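TRNA (uracil(54)-C(5))-methyltransferase (Pyrococcus abyssi, PDB 2JJQ) methylates carbon 5 of uridine 54 in tRNA, using S-adenosyl-L-methionine as methyl donor and releasing S-adenosyl-L-homocysteine. Local coordinates at residues L40-D48 against C90-Y99; F114-F125 against I403-H414. All coordinates share one frame; numbering follows the deposited sequence.

Interaction 1: residues L40-D48 against C90-Y99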
loop_
_atom_site.group_PDB
_atom_site.type_symbol
_atom_site.label_atom_id
_atom_site.label_comp_id
_atom_site.label_asym_id
_atom_site.label_seq_id
_atom_site.Cartn_x
_atom_site.Cartn_y
_atom_site.Cartn_z
ATOM N N LEU A 40 -17.885 -20.257 -2.831
ATOM C CA LEU A 40 -17.224 -19.079 -2.215
ATOM C C LEU A 40 -18.316 -18.054 -1.972
ATOM O O LEU A 40 -19.276 -18.051 -2.733
ATOM C CB LEU A 40 -16.176 -18.464 -3.157
ATOM C CG LEU A 40 -14.977 -19.365 -3.449
ATOM C CD1 LEU A 40 -14.029 -18.727 -4.493
ATOM C CD2 LEU A 40 -14.235 -19.746 -2.138
ATOM N N VAL A 41 -18.180 -17.222 -0.915
ATOM C CA VAL A 41 -19.164 -16.194 -0.540
ATOM C C VAL A 41 -18.449 -14.933 -0.023
ATOM O O VAL A 41 -17.911 -14.944 1.097
ATOM C CB VAL A 41 -20.076 -16.686 0.641
ATOM C CG1 VAL A 41 -21.158 -15.669 0.929
ATOM C CG2 VAL A 41 -20.644 -18.108 0.402
ATOM N N PRO A 42 -18.423 -13.848 -0.818
ATOM C CA PRO A 42 -17.719 -12.619 -0.384
ATOM C C PRO A 42 -18.413 -11.922 0.793
ATOM O O PRO A 42 -19.650 -11.971 0.883
ATOM C CB PRO A 42 -17.833 -11.677 -1.600
ATOM C CG PRO A 42 -18.188 -12.539 -2.762
ATOM C CD PRO A 42 -18.803 -13.824 -2.253
ATOM N N PHE A 43 -17.631 -11.238 1.632
ATOM C CA PHE A 43 -18.137 -10.455 2.773
ATOM C C PHE A 43 -18.966 -11.304 3.724
ATOM O O PHE A 43 -19.946 -10.842 4.312
ATOM C CB PHE A 43 -18.946 -9.246 2.306
ATOM C CG PHE A 43 -18.087 -8.150 1.664
ATOM C CD1 PHE A 43 -17.143 -7.438 2.421
ATOM C CD2 PHE A 43 -18.227 -7.842 0.325
ATOM C CE1 PHE A 43 -16.358 -6.448 1.827
ATOM C CE2 PHE A 43 -17.450 -6.848 -0.269
ATOM C CZ PHE A 43 -16.521 -6.146 0.474
ATOM N N SER A 44 -18.563 -12.557 3.844
ATOM C CA SER A 44 -19.136 -13.441 4.836
ATOM C C SER A 44 -18.100 -13.705 5.948
ATOM O O SER A 44 -16.916 -13.344 5.830
ATOM C CB SER A 44 -19.647 -14.728 4.155
ATOM O OG SER A 44 -18.584 -15.554 3.704
ATOM N N ALA A 45 -18.544 -14.295 7.035
ATOM C CA ALA A 45 -17.670 -14.528 8.208
ATOM C C ALA A 45 -17.832 -15.961 8.641
ATOM O O ALA A 45 -18.970 -16.473 8.642
ATOM C CB ALA A 45 -18.055 -13.530 9.419
ATOM N N PRO A 46 -16.745 -16.617 9.080
ATOM C CA PRO A 46 -16.928 -17.961 9.580
ATOM C C PRO A 46 -17.915 -17.937 10.725
ATOM O O PRO A 46 -17.812 -17.075 11.616
ATOM C CB PRO A 46 -15.543 -18.334 10.070
ATOM C CG PRO A 46 -14.580 -17.488 9.180
ATOM C CD PRO A 46 -15.327 -16.180 9.194
ATOM N N GLY A 47 -18.881 -18.849 10.702
ATOM C CA GLY A 47 -19.910 -18.845 11.770
ATOM C C GLY A 47 -21.237 -18.264 11.272
ATOM O O GLY A 47 -22.300 -18.498 11.862
ATOM N N ASP A 48 -21.191 -17.500 10.187
ATOM C CA ASP A 48 -22.417 -17.006 9.532
ATOM C C ASP A 48 -23.290 -18.170 9.083
ATOM O O ASP A 48 -22.801 -19.131 8.529
ATOM C CB ASP A 48 -22.055 -16.243 8.261
ATOM C CG ASP A 48 -21.692 -14.778 8.483
ATOM O OD1 ASP A 48 -21.886 -14.195 9.591
ATOM O OD2 ASP A 48 -21.233 -14.152 7.465
ATOM N N CYS A 90 -11.352 -2.871 1.000
ATOM C CA CYS A 90 -11.498 -3.311 2.400
ATOM C C CYS A 90 -12.394 -4.549 2.584
ATOM O O CYS A 90 -13.400 -4.549 3.322
ATOM C CB CYS A 90 -12.002 -2.156 3.245
ATOM S SG CYS A 90 -10.772 -0.822 3.307
ATOM N N THR A 91 -11.998 -5.612 1.937
ATOM C CA THR A 91 -12.840 -6.784 1.874
ATOM C C THR A 91 -13.007 -7.548 3.183
ATOM O O THR A 91 -13.815 -8.482 3.273
ATOM C CB THR A 91 -12.313 -7.663 0.801
ATOM O OG1 THR A 91 -10.911 -7.805 1.023
ATOM C CG2 THR A 91 -12.558 -6.928 -0.554
ATOM N N LEU A 92 -12.253 -7.159 4.210
ATOM C CA LEU A 92 -12.445 -7.810 5.537
ATOM C C LEU A 92 -13.005 -6.841 6.570
ATOM O O LEU A 92 -12.967 -7.144 7.755
ATOM C CB LEU A 92 -11.150 -8.401 6.096
ATOM C CG LEU A 92 -10.365 -9.448 5.273
ATOM C CD1 LEU A 92 -9.110 -9.874 6.000
ATOM C CD2 LEU A 92 -11.231 -10.620 4.835
ATOM N N GLN A 93 -13.498 -5.680 6.139
ATOM C CA GLN A 93 -13.917 -4.622 7.085
ATOM C C GLN A 93 -15.101 -4.993 7.937
ATOM O O GLN A 93 -15.380 -4.336 8.936
ATOM C CB GLN A 93 -14.280 -3.321 6.356
ATOM C CG GLN A 93 -14.076 -2.123 7.279
ATOM C CD GLN A 93 -14.312 -0.728 6.609
ATOM O OE1 GLN A 93 -13.594 -0.322 5.687
ATOM N NE2 GLN A 93 -15.292 0.013 7.128
ATOM N N HIS A 94 -15.809 -6.035 7.530
ATOM C CA HIS A 94 -17.019 -6.508 8.270
ATOM C C HIS A 94 -16.620 -7.408 9.443
ATOM O O HIS A 94 -17.490 -7.889 10.198
ATOM C CB HIS A 94 -17.904 -7.280 7.320
ATOM C CG HIS A 94 -17.213 -8.479 6.715
ATOM N ND1 HIS A 94 -16.146 -8.369 5.848
ATOM C CD2 HIS A 94 -17.438 -9.804 6.858
ATOM C CE1 HIS A 94 -15.723 -9.573 5.504
ATOM N NE2 HIS A 94 -16.505 -10.464 6.085
ATOM N N LEU A 95 -15.314 -7.644 9.586
ATOM C CA LEU A 95 -14.775 -8.574 10.636
ATOM C C LEU A 95 -14.077 -7.840 11.770
ATOM O O LEU A 95 -13.305 -6.914 11.520
ATOM C CB LEU A 95 -13.771 -9.541 10.021
ATOM C CG LEU A 95 -14.287 -10.412 8.871
ATOM C CD1 LEU A 95 -13.079 -11.186 8.370
ATOM C CD2 LEU A 95 -15.426 -11.327 9.310
ATOM N N ASN A 96 -14.287 -8.290 13.003
ATOM C CA ASN A 96 -13.565 -7.748 14.163
ATOM C C ASN A 96 -12.079 -7.858 13.892
ATOM O O ASN A 96 -11.598 -8.845 13.288
ATOM C CB ASN A 96 -13.813 -8.612 15.385
ATOM C CG ASN A 96 -15.192 -8.417 15.946
ATOM O OD1 ASN A 96 -15.776 -7.328 15.888
ATOM N ND2 ASN A 96 -15.710 -9.485 16.540
ATOM N N TYR A 97 -11.359 -6.866 14.384
ATOM C CA TYR A 97 -9.916 -6.787 14.047
ATOM C C TYR A 97 -9.124 -7.981 14.555
ATOM O O TYR A 97 -8.241 -8.545 13.863
ATOM C CB TYR A 97 -9.328 -5.448 14.519
ATOM C CG TYR A 97 -7.923 -5.266 13.996
ATOM C CD1 TYR A 97 -7.692 -5.238 12.633
ATOM C CD2 TYR A 97 -6.848 -5.079 14.873
ATOM C CE1 TYR A 97 -6.392 -5.042 12.124
ATOM C CE2 TYR A 97 -5.552 -4.910 14.367
ATOM C CZ TYR A 97 -5.341 -4.897 12.997
ATOM O OH TYR A 97 -4.036 -4.775 12.500
ATOM N N ASP A 98 -9.477 -8.460 15.756
ATOM C CA ASP A 98 -8.726 -9.605 16.274
ATOM C C ASP A 98 -8.909 -10.818 15.362
ATOM O O ASP A 98 -7.999 -11.659 15.232
ATOM C CB ASP A 98 -9.111 -9.922 17.720
ATOM C CG ASP A 98 -10.457 -10.603 17.828
ATOM O OD1 ASP A 98 -11.404 -10.139 17.196
ATOM O OD2 ASP A 98 -10.603 -11.621 18.555
ATOM N N TYR A 99 -10.079 -10.933 14.749
ATOM C CA TYR A 99 -10.286 -12.066 13.845
ATOM C C TYR A 99 -9.520 -11.838 12.548
ATOM O O TYR A 99 -8.987 -12.787 11.967
ATOM C CB TYR A 99 -11.756 -12.404 13.557
ATOM C CG TYR A 99 -11.794 -13.658 12.713
ATOM C CD1 TYR A 99 -11.381 -14.874 13.243
ATOM C CD2 TYR A 99 -12.089 -13.607 11.369
ATOM C CE1 TYR A 99 -11.312 -15.997 12.474
ATOM C CE2 TYR A 99 -12.031 -14.781 10.574
ATOM C CZ TYR A 99 -11.628 -15.947 11.145
ATOM O OH TYR A 99 -11.542 -17.151 10.433
HETATM O O HOH W 1 -14.845 -10.552 1.657
#
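His94 carries this contact, its imidazole lying against the backbone of Phe43 and Ser44. NE2 of His94 donates to Ser44 O at 2.9 Å with an N-H...O angle of 161°; the acceptor lies in the imidazole plane, whereas the nitrogen sits above the carbonyl plane of Ser44, off the lone-pair directions. One face of the same ring receives Phe43 CA, a CH-pi contact 3.9 Å from the centroid, and CG of Leu95 lies over the opposite face, toward its rim. The Phe43 ring adds an offset edge-to-face pair, turning its edge to the His94 face with planes at 74°, and its CE1 reaches Thr91 CA at 3.5 Å. The imidazole swings in because CG of His94 stands between its own N and carbonyl carbon (chi1 59°). Farther along, Ala45 CB meets Leu95 CD2 at 3.4 Å, a tight carbon pair, and Pro46 CG approaches Tyr99 OH at 3.3 Å.

A water accepts from Phe43 N and also lies within hydrogen-bonding distance of Thr91 O, bridging the two backbones. In the second shell, two successive type II turns, Val41 to Ser44 and Ala45 to Asp48, shape the TRAM-domain loop: Ser44 OG donates to Val41 O, and Asp48 OD2 accepts from Ala45 N at 2.7 Å. Arg76 pairs with Asp48 and also bonds Phe43 O.

The contact thus joins the TRAM domain to the chain leading from Cys90, an iron-sulfur ligand by similarity, into helix 97-112. One NE2-H bond in the ring plane, with Phe43 CA and Leu95 CG against opposite faces, would restrain the rotation of the His94 ring.

Interaction 2: residues F114-F125 against I403-H414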
loop_
_atom_site.group_PDB
_atom_site.type_symbol
_atom_site.label_atom_id
_atom_site.label_comp_id
_atom_site.label_asym_id
_atom_site.label_seq_id
_atom_site.Cartn_x
_atom_site.Cartn_y
_atom_site.Cartn_z
ATOM N N PHE A 114 4.632 -22.848 8.908
ATOM C CA PHE A 114 4.893 -22.723 10.372
ATOM C C PHE A 114 4.288 -21.440 10.887
ATOM O O PHE A 114 3.963 -20.561 10.091
ATOM C CB PHE A 114 6.382 -22.744 10.664
ATOM C CG PHE A 114 7.152 -21.740 9.894
ATOM C CD1 PHE A 114 7.708 -22.059 8.671
ATOM C CD2 PHE A 114 7.352 -20.468 10.403
ATOM C CE1 PHE A 114 8.412 -21.127 7.950
ATOM C CE2 PHE A 114 8.082 -19.521 9.659
ATOM C CZ PHE A 114 8.607 -19.865 8.453
ATOM N N GLU A 115 4.122 -21.351 12.195
ATOM C CA GLU A 115 3.512 -20.194 12.849
ATOM C C GLU A 115 4.373 -18.919 12.645
ATOM O O GLU A 115 5.601 -18.912 12.901
ATOM C CB GLU A 115 3.395 -20.498 14.342
ATOM C CG GLU A 115 2.411 -19.622 15.085
ATOM C CD GLU A 115 0.976 -20.054 14.823
ATOM O OE1 GLU A 115 0.684 -21.269 14.998
ATOM O OE2 GLU A 115 0.138 -19.183 14.447
ATOM N N VAL A 116 3.701 -17.853 12.236
ATOM C CA VAL A 116 4.317 -16.528 12.088
ATOM C C VAL A 116 3.516 -15.513 12.896
ATOM O O VAL A 116 2.309 -15.473 12.808
ATOM C CB VAL A 116 4.378 -16.127 10.604
ATOM C CG1 VAL A 116 4.975 -14.714 10.515
ATOM C CG2 VAL A 116 5.269 -17.180 9.822
ATOM N N GLU A 117 4.185 -14.758 13.758
ATOM C CA GLU A 117 3.496 -13.729 14.520
ATOM C C GLU A 117 3.026 -12.636 13.550
ATOM O O GLU A 117 3.735 -12.290 12.565
ATOM C CB GLU A 117 4.433 -13.141 15.578
ATOM C CG GLU A 117 3.901 -11.857 16.230
ATOM C CD GLU A 117 4.930 -11.154 17.136
ATOM O OE1 GLU A 117 6.098 -11.615 17.244
ATOM O OE2 GLU A 117 4.546 -10.113 17.754
ATOM N N VAL A 118 1.842 -12.094 13.794
ATOM C CA VAL A 118 1.320 -10.956 13.027
ATOM C C VAL A 118 1.188 -9.724 13.950
ATOM O O VAL A 118 0.356 -9.721 14.895
ATOM C CB VAL A 118 -0.032 -11.260 12.353
ATOM C CG1 VAL A 118 -0.454 -10.075 11.483
ATOM C CG2 VAL A 118 0.064 -12.521 11.455
ATOM N N VAL A 119 1.964 -8.691 13.680
ATOM C CA VAL A 119 1.908 -7.479 14.523
ATOM C C VAL A 119 0.735 -6.606 14.100
ATOM O O VAL A 119 0.642 -6.262 12.907
ATOM C CB VAL A 119 3.234 -6.690 14.394
ATOM C CG1 VAL A 119 3.246 -5.382 15.243
ATOM C CG2 VAL A 119 4.438 -7.626 14.676
ATOM N N PRO A 120 -0.164 -6.279 15.053
ATOM C CA PRO A 120 -1.338 -5.440 14.761
ATOM C C PRO A 120 -0.909 -4.076 14.322
ATOM O O PRO A 120 0.146 -3.568 14.752
ATOM C CB PRO A 120 -2.085 -5.343 16.123
ATOM C CG PRO A 120 -1.472 -6.380 17.012
ATOM C CD PRO A 120 -0.075 -6.620 16.489
ATOM N N SER A 121 -1.661 -3.500 13.384
ATOM C CA SER A 121 -1.494 -2.080 13.075
ATOM C C SER A 121 -1.835 -1.244 14.340
ATOM O O SER A 121 -2.826 -1.573 15.046
ATOM C CB SER A 121 -2.376 -1.699 11.903
ATOM O OG SER A 121 -2.177 -0.328 11.584
ATOM N N PRO A 122 -0.981 -0.243 14.681
ATOM C CA PRO A 122 -1.212 0.569 15.896
ATOM C C PRO A 122 -2.556 1.252 15.840
ATOM O O PRO A 122 -3.181 1.466 16.903
ATOM C CB PRO A 122 -0.053 1.568 15.853
ATOM C CG PRO A 122 1.107 0.747 15.282
ATOM C CD PRO A 122 0.418 -0.137 14.218
ATOM N N LYS A 123 -3.008 1.584 14.635
ATOM C CA LYS A 123 -4.348 2.160 14.422
ATOM C C LYS A 123 -5.007 1.466 13.280
ATOM O O LYS A 123 -4.325 1.037 12.373
ATOM C CB LYS A 123 -4.293 3.649 14.129
ATOM C CG LYS A 123 -3.683 4.517 15.231
ATOM C CD LYS A 123 -3.939 5.978 14.839
ATOM C CE LYS A 123 -3.397 6.973 15.869
ATOM N NZ LYS A 123 -4.316 7.241 16.997
ATOM N N ILE A 124 -6.338 1.335 13.298
ATOM C CA ILE A 124 -6.975 0.666 12.163
ATOM C C ILE A 124 -8.028 1.537 11.526
ATOM O O ILE A 124 -8.707 1.117 10.572
ATOM C CB ILE A 124 -7.647 -0.644 12.570
ATOM C CG1 ILE A 124 -8.639 -0.387 13.718
ATOM C CG2 ILE A 124 -6.602 -1.696 12.988
ATOM C CD1 ILE A 124 -9.488 -1.647 14.026
ATOM N N PHE A 125 -8.183 2.731 12.074
ATOM C CA PHE A 125 -8.795 3.813 11.299
ATOM C C PHE A 125 -7.937 5.112 11.438
ATOM O O PHE A 125 -7.319 5.388 12.492
ATOM C CB PHE A 125 -10.296 3.977 11.609
ATOM C CG PHE A 125 -11.172 2.793 11.153
ATOM C CD1 PHE A 125 -11.639 2.707 9.837
ATOM C CD2 PHE A 125 -11.525 1.769 12.044
ATOM C CE1 PHE A 125 -12.467 1.625 9.415
ATOM C CE2 PHE A 125 -12.346 0.655 11.627
ATOM C CZ PHE A 125 -12.819 0.603 10.327
ATOM N N ILE A 403 15.464 -19.486 7.008
ATOM C CA ILE A 403 14.787 -18.400 7.741
ATOM C C ILE A 403 15.247 -18.409 9.196
ATOM O O ILE A 403 15.035 -19.378 9.946
ATOM C CB ILE A 403 13.245 -18.566 7.634
ATOM C CG1 ILE A 403 12.858 -18.481 6.165
ATOM C CG2 ILE A 403 12.515 -17.493 8.436
ATOM C CD1 ILE A 403 11.461 -18.939 5.935
ATOM N N ASP A 404 15.951 -17.359 9.588
ATOM C CA ASP A 404 16.478 -17.257 10.924
ATOM C C ASP A 404 15.403 -16.663 11.849
ATOM O O ASP A 404 15.154 -17.169 12.955
ATOM C CB ASP A 404 17.719 -16.358 10.888
ATOM C CG ASP A 404 18.269 -16.070 12.261
ATOM O OD1 ASP A 404 18.167 -16.990 13.098
ATOM O OD2 ASP A 404 18.851 -14.969 12.491
ATOM N N GLU A 405 14.748 -15.607 11.370
ATOM C CA GLU A 405 13.658 -14.945 12.120
ATOM C C GLU A 405 12.651 -14.478 11.087
ATOM O O GLU A 405 13.012 -14.190 9.977
ATOM C CB GLU A 405 14.126 -13.693 12.824
ATOM C CG GLU A 405 14.610 -13.839 14.209
ATOM C CD GLU A 405 15.020 -12.503 14.773
ATOM O OE1 GLU A 405 14.141 -11.721 15.213
ATOM O OE2 GLU A 405 16.234 -12.228 14.738
ATOM N N ILE A 406 11.386 -14.410 11.474
ATOM C CA ILE A 406 10.349 -13.897 10.557
ATOM C C ILE A 406 9.160 -13.386 11.349
ATOM O O ILE A 406 8.750 -14.002 12.371
ATOM C CB ILE A 406 9.895 -14.995 9.543
ATOM C CG1 ILE A 406 8.949 -14.432 8.488
ATOM C CG2 ILE A 406 9.200 -16.143 10.255
ATOM C CD1 ILE A 406 8.773 -15.441 7.310
ATOM N N VAL A 407 8.598 -12.262 10.902
ATOM C CA VAL A 407 7.398 -11.718 11.503
ATOM C C VAL A 407 6.593 -11.103 10.369
ATOM O O VAL A 407 7.157 -10.737 9.363
ATOM C CB VAL A 407 7.776 -10.623 12.515
ATOM C CG1 VAL A 407 6.631 -10.341 13.418
ATOM C CG2 VAL A 407 8.913 -11.121 13.350
ATOM N N ALA A 408 5.274 -11.046 10.518
ATOM C CA ALA A 408 4.392 -10.354 9.585
ATOM C C ALA A 408 3.879 -9.119 10.285
ATOM O O ALA A 408 3.672 -9.126 11.501
ATOM C CB ALA A 408 3.181 -11.218 9.214
ATOM N N LEU A 409 3.734 -8.050 9.536
ATOM C CA LEU A 409 3.200 -6.781 10.107
ATOM C C LEU A 409 1.910 -6.539 9.352
ATOM O O LEU A 409 1.871 -6.673 8.114
ATOM C CB LEU A 409 4.148 -5.608 9.928
ATOM C CG LEU A 409 5.407 -5.735 10.789
ATOM C CD1 LEU A 409 6.356 -6.521 9.931
ATOM C CD2 LEU A 409 5.972 -4.328 11.047
ATOM N N ASP A 410 0.837 -6.270 10.091
ATOM C CA ASP A 410 -0.410 -5.944 9.422
ATOM C C ASP A 410 -0.335 -4.513 8.843
ATOM O O ASP A 410 -0.801 -3.531 9.446
ATOM C CB ASP A 410 -1.635 -6.120 10.328
ATOM C CG ASP A 410 -2.918 -5.945 9.545
ATOM O OD1 ASP A 410 -2.852 -6.142 8.315
ATOM O OD2 ASP A 410 -3.961 -5.521 10.089
ATOM N N MET A 411 0.242 -4.402 7.657
ATOM C CA MET A 411 0.355 -3.103 7.026
ATOM C C MET A 411 -0.994 -2.719 6.432
ATOM O O MET A 411 -1.251 -1.517 6.125
ATOM C CB MET A 411 1.451 -3.155 5.917
ATOM C CG MET A 411 2.903 -3.162 6.545
ATOM S SD MET A 411 3.405 -1.509 7.147
ATOM C CE MET A 411 2.640 -0.498 5.879
ATOM N N PHE A 412 -1.875 -3.713 6.283
ATOM C CA PHE A 412 -3.077 -3.522 5.451
ATOM C C PHE A 412 -4.361 -3.994 6.170
ATOM O O PHE A 412 -5.047 -4.920 5.692
ATOM C CB PHE A 412 -2.933 -4.288 4.145
ATOM C CG PHE A 412 -1.641 -4.024 3.453
ATOM C CD1 PHE A 412 -1.441 -2.860 2.766
ATOM C CD2 PHE A 412 -0.633 -4.950 3.524
ATOM C CE1 PHE A 412 -0.207 -2.595 2.103
ATOM C CE2 PHE A 412 0.598 -4.706 2.883
ATOM C CZ PHE A 412 0.800 -3.535 2.174
ATOM N N PRO A 413 -4.702 -3.333 7.259
ATOM C CA PRO A 413 -5.948 -3.689 7.962
ATOM C C PRO A 413 -7.170 -3.718 7.019
ATOM O O PRO A 413 -7.268 -2.906 6.080
ATOM C CB PRO A 413 -6.124 -2.536 8.951
ATOM C CG PRO A 413 -4.708 -1.977 9.175
ATOM C CD PRO A 413 -3.980 -2.192 7.881
ATOM N N HIS A 414 -8.130 -4.623 7.302
ATOM C CA HIS A 414 -9.380 -4.720 6.547
ATOM C C HIS A 414 -9.217 -5.294 5.147
ATOM O O HIS A 414 -10.172 -5.278 4.370
ATOM C CB HIS A 414 -10.166 -3.398 6.475
ATOM C CG HIS A 414 -10.240 -2.683 7.783
ATOM N ND1 HIS A 414 -10.773 -3.266 8.914
ATOM C CD2 HIS A 414 -9.831 -1.440 8.156
ATOM C CE1 HIS A 414 -10.720 -2.415 9.927
ATOM N NE2 HIS A 414 -10.139 -1.295 9.499
HETATM O O HOH W 2 7.002 -14.905 14.034
#
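Strand 117-119 runs parallel to strand 403-409, their axes 4.5 Å apart at closest approach and 37° between their directions, so that residues from just after the helix 97-112 add an edge strand to the mixed sheet of the class I methyltransferase domain. Three straight backbone bonds define the register: Ala408 N to Glu117 O, Val119 N to Ala408 O and Asp410 N to Val119 O, each 2.8 Å. Ala408 thus bonds through both its N and O to the residues flanking Val118. Before these bonds begin, a water fills in, accepting from Glu117 N and donating to Ile406 O.

Side chains divide between the two faces of the sheet. Val118 CG2 and Ala408 CB lie on the face that packs on helix 97-112; on the other, Val119 CG2 meets Val407 CG1 at 3.7 Å. Near the start, the Phe114 ring presents its edge to Ile406 CG2, 3.6 Å from CE2 of Phe114, and its CZ reaches Ile403 CD1.

Beyond the strands, Ser121 CB rests on Pro413 CG, while its OG donates to Lys123 O. The carboxylate of Asp410 is engaged by helix 97-112, OD2 with Tyr97 OH and OD1 in a salt bridge with Lys104. His414, close to the putative cluster ligand Cys90, ends the contact: its NE2 donates to Ile124 O at 3.0 Å, nearly in the imidazole plane, with an N-H...O angle of 150°. NE2 of His414 also lies over one face of the Phe125 ring, 3.4 Å from its CZ, the two rings inclined at 31°.

How the interactions relate
From the N terminus, the chain passes through the TRAM domain and returns at 90-99, where interaction 1 closes a loop of 41 residues. Helix 97-112 then leads directly to 114-125, and interaction 2 opens, to close 277 residues later at 403-414. The two loops are in series, neither enclosing nor crossing the other, yet the contacts touch although their centres are about 18 Å apart. Tyr97 OH lies 2.5 Å from Asp410 OD2, a probable hydrogen bond; Leu92 N probably bonds His414 O at 2.8 Å; and Tyr97 CZ packs 3.4 Å from Ile124 CG2. Segment 90-99 therefore links the TRAM domain, the cluster region and the edge of the catalytic sheet.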